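Long-range contacts in Obg-like ATPase 1 (Schizosaccharomyces pombe, PDB 1NI3), which hydrolyses ATP, and GTP less efficiently, and negatively regulates the G2/M transition of the cell cycle: residues V63-E68 against V83-T88; L305-Y310 against T322-T327. All coordinates share one frame; numbering follows the deposited sequence.

Contact 1 of 2, residues V63-E68 against V83-T88; sequences VAVPDE and VPAFLT
F86 lies across the backbone of V63 and A64. Its chi1 of -70° puts CG beside its own backbone N and anti to the carbonyl carbon. From the root outward, CB lies 3.8 Å from V63 O, and CG is a little farther from the same oxygen. CD2 reaches both V63 O and A64 CA, the latter at 3.6 Å. Next round the ring, CE2 meets the A64 methyl, CB, at 3.8 Å. A64 CA sits oblique to the ring. P84 adds to the same patch, with CG 3.9 Å from A64 CB.

The two strands, 60-65 and 81-90, run antiparallel. The second also pairs in parallel with strand 22-27, so strand 60-65 is the antiparallel member beside a parallel core, as in the G domains of P-loop GTPases. V63 and L87 form a hydrogen-bonded pair. L87 N gives an in-plane bond to V63 O at 2.8 Å, and V63 N donates to L87 O. A64 and F86 form the non-hydrogen-bonded pair that follows. Farther on, V65 N donates to A85 O from above the carbonyl plane.

V63, V65, A85 and L87 share the other face of the sheet. V65 CG2, anti to the carbonyl carbon, lies 3.6 Å from A85 CB and 3.5 Å from F86 N. Helix 294-304 packs on this face, with I298 touching V63 and Y302 touching V65.

Contact 2 of 2, residues L305-Y310 against T322-T327; sequences LNLINY and TIRKGT
I308 and I323 each place CG1 between the backbone N and the carbonyl carbon, with chi1 at 59° and 58°. The two residues pair directly, with their side chains on the same face of the beta hairpin formed by strands 307-312 and 317-324. The hairpin falls in the TGS region, which belongs to a ubiquitin-like family. The two side chains cross obliquely. CG1 of I308 lies 3.5 Å from CG1 of I323, and the two CD1 methyls also touch.

The backbones of the same pair are joined twice. I308 N donates to I323 O at 2.9 Å, nearly along the C=O axis. I323 N donates to I308 O in an almost straight bond. Beyond this pair, K325 N donates to N306 O at 3.1 Å, just where the second strand leaves the sheet.

I323 CG2 comes to the edge of the Y310 ring, 3.8 Å from CE1 and near the ring plane. The two side chains cross at about a right angle. The hydroxyl of Y310 is hydrogen-bonded to A332 O. I308 CG2 meets K325 CG at 3.7 Å.

L307 points away from the second strand at its root, but CD2 comes back to R324 CD at 3.5 Å, and the T322 methyl CG2 touches both its CD1 and CD2. The bent chain of R324 also brings CD close to N306 O. L305 O lies over one face of its guanidinium, whose NH1 forms hydrogen bonds with G18 O and R16 O and NH2 one with Q13 OE1. A type I turn runs from R324 to T327. R324 O accepts from both T327 N and T327 OG1, the hydroxyl at 2.7 Å.

In the fold
Contacts 1 and 2 follow each other along the chain, and their centres are about 13 Å apart. They belong to one mixed sheet. Strand 81-90 of contact 1 runs parallel to strand 317-324 of contact 2, so the sheet continues from the G domain into the TGS region. Side chains meet at this junction: L87 CD1 lies 3.7 Å from L305 CD1, and A85 CB lies 4.0 Å from T322 OG1. Y302 of helix 294-304 touches V65, and its OH is hydrogen-bonded to T322 OG1. Neither contact reaches the predicted ATP-binding residues N30-T35 and M233. Contact 1 is linked to strand 22-27, which leads into the N30-T35 loop, through T88 and T23.

Contact 1 of 2, residues V63-E68 against V83-T88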
# COMPACT_ATOMS: atom_id res chain seq x y z
N VAL A 63 -10.11 3.92 3.04
CA VAL A 63 -10.77 3.64 1.76
C VAL A 63 -11.18 2.17 1.67
O VAL A 63 -10.39 1.26 1.97
CB VAL A 63 -9.85 3.97 0.58
CG1 VAL A 63 -10.63 4.01 -0.73
CG2 VAL A 63 -9.18 5.29 0.84
N ALA A 64 -12.41 1.92 1.24
CA ALA A 64 -12.90 0.56 1.13
C ALA A 64 -12.22 -0.15 -0.02
O ALA A 64 -12.17 0.36 -1.13
CB ALA A 64 -14.40 0.55 0.93
N VAL A 65 -11.69 -1.34 0.26
CA VAL A 65 -11.01 -2.13 -0.76
C VAL A 65 -12.05 -2.81 -1.63
O VAL A 65 -12.90 -3.57 -1.14
CB VAL A 65 -10.14 -3.24 -0.17
CG1 VAL A 65 -9.27 -3.82 -1.25
CG2 VAL A 65 -9.33 -2.70 0.99
N PRO A 66 -12.02 -2.55 -2.94
CA PRO A 66 -13.00 -3.18 -3.83
C PRO A 66 -12.69 -4.67 -4.05
O PRO A 66 -11.53 -5.07 -4.21
CB PRO A 66 -12.90 -2.35 -5.11
CG PRO A 66 -11.49 -1.85 -5.10
CD PRO A 66 -11.24 -1.51 -3.65
N ASP A 67 -13.73 -5.48 -4.02
CA ASP A 67 -13.55 -6.92 -4.20
C ASP A 67 -14.82 -7.65 -4.57
O ASP A 67 -15.66 -7.94 -3.72
CB ASP A 67 -12.95 -7.53 -2.93
CG ASP A 67 -12.88 -9.03 -3.00
OD1 ASP A 67 -12.47 -9.57 -4.06
OD2 ASP A 67 -13.22 -9.68 -1.99
N GLU A 68 -14.93 -7.98 -5.85
CA GLU A 68 -16.09 -8.67 -6.38
C GLU A 68 -16.52 -9.84 -5.51
O GLU A 68 -17.72 -10.11 -5.37
CB GLU A 68 -15.80 -9.12 -7.80
CG GLU A 68 -16.21 -8.08 -8.81
CD GLU A 68 -15.40 -8.13 -10.09
OE1 GLU A 68 -15.28 -9.22 -10.69
OE2 GLU A 68 -14.88 -7.07 -10.50
N VAL A 83 -19.48 -5.12 5.85
CA VAL A 83 -18.27 -4.39 6.15
C VAL A 83 -17.14 -4.84 5.25
O VAL A 83 -16.63 -5.96 5.36
CB VAL A 83 -17.85 -4.59 7.62
CG1 VAL A 83 -16.64 -3.70 7.92
CG2 VAL A 83 -19.01 -4.27 8.54
N PRO A 84 -16.73 -3.97 4.32
CA PRO A 84 -15.65 -4.25 3.37
C PRO A 84 -14.30 -4.15 4.05
O PRO A 84 -14.21 -3.78 5.21
CB PRO A 84 -15.83 -3.17 2.33
CG PRO A 84 -16.29 -2.01 3.15
CD PRO A 84 -17.33 -2.65 4.04
N ALA A 85 -13.26 -4.49 3.32
CA ALA A 85 -11.91 -4.40 3.85
C ALA A 85 -11.54 -2.93 3.74
O ALA A 85 -12.28 -2.15 3.14
CB ALA A 85 -10.96 -5.25 3.02
N PHE A 86 -10.41 -2.53 4.31
CA PHE A 86 -10.01 -1.14 4.22
C PHE A 86 -8.53 -0.91 4.05
O PHE A 86 -7.72 -1.55 4.72
CB PHE A 86 -10.51 -0.37 5.44
CG PHE A 86 -11.99 -0.19 5.46
CD1 PHE A 86 -12.81 -1.04 6.18
CD2 PHE A 86 -12.59 0.82 4.71
CE1 PHE A 86 -14.21 -0.89 6.17
CE2 PHE A 86 -13.99 0.97 4.70
CZ PHE A 86 -14.79 0.11 5.43
N LEU A 87 -8.18 -0.00 3.14
CA LEU A 87 -6.79 0.40 2.91
C LEU A 87 -6.65 1.78 3.54
O LEU A 87 -7.39 2.71 3.21
CB LEU A 87 -6.43 0.53 1.42
CG LEU A 87 -5.05 1.18 1.19
CD1 LEU A 87 -3.97 0.25 1.70
CD2 LEU A 87 -4.83 1.49 -0.28
N THR A 88 -5.70 1.91 4.45
CA THR A 88 -5.46 3.18 5.12
C THR A 88 -4.59 4.07 4.20
O THR A 88 -3.58 3.62 3.64
CB THR A 88 -4.77 2.95 6.47
OG1 THR A 88 -5.62 2.12 7.28
CG2 THR A 88 -4.52 4.27 7.19

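Contact 2 of 2, residues L305-Y310 against T322-T327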
# COMPACT_ATOMS: atom_id res chain seq x y z
N LEU A 305 1.17 -3.99 -0.26
CA LEU A 305 1.42 -4.21 1.15
C LEU A 305 1.37 -5.69 1.52
O LEU A 305 1.43 -6.04 2.70
CB LEU A 305 0.39 -3.43 1.98
CG LEU A 305 0.52 -1.91 1.99
CD1 LEU A 305 -0.73 -1.31 2.61
CD2 LEU A 305 1.77 -1.49 2.77
N ASN A 306 1.28 -6.57 0.52
CA ASN A 306 1.19 -8.01 0.74
C ASN A 306 -0.01 -8.40 1.60
O ASN A 306 0.11 -9.22 2.53
CB ASN A 306 2.47 -8.55 1.39
CG ASN A 306 3.53 -8.94 0.38
OD1 ASN A 306 3.23 -9.56 -0.63
ND2 ASN A 306 4.78 -8.58 0.66
N LEU A 307 -1.16 -7.81 1.33
CA LEU A 307 -2.34 -8.13 2.10
C LEU A 307 -3.36 -8.91 1.27
O LEU A 307 -3.43 -8.77 0.04
CB LEU A 307 -2.96 -6.84 2.67
CG LEU A 307 -2.05 -6.08 3.65
CD1 LEU A 307 -2.66 -4.74 4.02
CD2 LEU A 307 -1.85 -6.92 4.90
N ILE A 308 -4.11 -9.78 1.95
CA ILE A 308 -5.15 -10.61 1.37
C ILE A 308 -6.26 -10.59 2.42
O ILE A 308 -6.12 -9.96 3.47
CB ILE A 308 -4.70 -12.07 1.20
CG1 ILE A 308 -4.32 -12.66 2.57
CG2 ILE A 308 -3.53 -12.16 0.26
CD1 ILE A 308 -4.20 -14.17 2.58
N ASN A 309 -7.35 -11.30 2.16
CA ASN A 309 -8.43 -11.32 3.13
C ASN A 309 -9.25 -12.59 3.06
O ASN A 309 -9.16 -13.38 2.12
CB ASN A 309 -9.37 -10.15 2.85
CG ASN A 309 -10.08 -10.30 1.53
OD1 ASN A 309 -9.50 -10.74 0.54
ND2 ASN A 309 -11.36 -9.94 1.49
N TYR A 310 -10.06 -12.78 4.09
CA TYR A 310 -10.97 -13.91 4.14
C TYR A 310 -12.24 -13.27 4.69
O TYR A 310 -12.19 -12.16 5.22
CB TYR A 310 -10.43 -15.01 5.07
CG TYR A 310 -10.47 -14.71 6.55
CD1 TYR A 310 -9.35 -14.21 7.22
CD2 TYR A 310 -11.62 -14.96 7.29
CE1 TYR A 310 -9.39 -13.99 8.59
CE2 TYR A 310 -11.66 -14.74 8.65
CZ TYR A 310 -10.54 -14.26 9.30
OH TYR A 310 -10.58 -14.07 10.65
N THR A 322 -8.80 -8.28 6.87
CA THR A 322 -7.48 -8.21 6.26
C THR A 322 -6.43 -9.04 6.99
O THR A 322 -6.31 -8.97 8.21
CB THR A 322 -6.97 -6.77 6.18
OG1 THR A 322 -7.79 -6.03 5.27
CG2 THR A 322 -5.53 -6.74 5.70
N ILE A 323 -5.65 -9.81 6.24
CA ILE A 323 -4.59 -10.61 6.85
C ILE A 323 -3.36 -10.63 5.93
O ILE A 323 -3.44 -10.24 4.76
CB ILE A 323 -5.05 -12.07 7.14
CG1 ILE A 323 -5.51 -12.74 5.85
CG2 ILE A 323 -6.15 -12.07 8.19
CD1 ILE A 323 -5.26 -14.23 5.85
N ARG A 324 -2.22 -11.07 6.44
CA ARG A 324 -1.01 -11.10 5.62
C ARG A 324 -0.94 -12.33 4.74
O ARG A 324 -1.30 -13.44 5.16
CB ARG A 324 0.24 -11.01 6.49
CG ARG A 324 0.57 -9.60 6.92
CD ARG A 324 1.04 -8.78 5.73
NE ARG A 324 2.48 -8.91 5.50
CZ ARG A 324 3.41 -8.29 6.22
NH1 ARG A 324 3.05 -7.49 7.24
NH2 ARG A 324 4.69 -8.46 5.95
N LYS A 325 -0.47 -12.12 3.52
CA LYS A 325 -0.34 -13.15 2.50
C LYS A 325 -0.03 -14.56 3.00
O LYS A 325 -0.45 -15.53 2.39
CB LYS A 325 0.71 -12.75 1.47
CG LYS A 325 0.17 -12.55 0.05
CD LYS A 325 0.59 -13.67 -0.90
CE LYS A 325 -0.09 -15.02 -0.60
NZ LYS A 325 0.44 -16.15 -1.44
N GLY A 326 0.69 -14.69 4.10
CA GLY A 326 0.99 -16.04 4.56
C GLY A 326 0.50 -16.37 5.95
O GLY A 326 1.04 -17.26 6.60
N THR A 327 -0.53 -15.67 6.39
CA THR A 327 -1.05 -15.88 7.72
C THR A 327 -1.73 -17.23 7.88
O THR A 327 -2.38 -17.74 6.96
CB THR A 327 -2.03 -14.78 8.10
OG1 THR A 327 -1.39 -13.51 7.90
CG2 THR A 327 -2.43 -14.91 9.56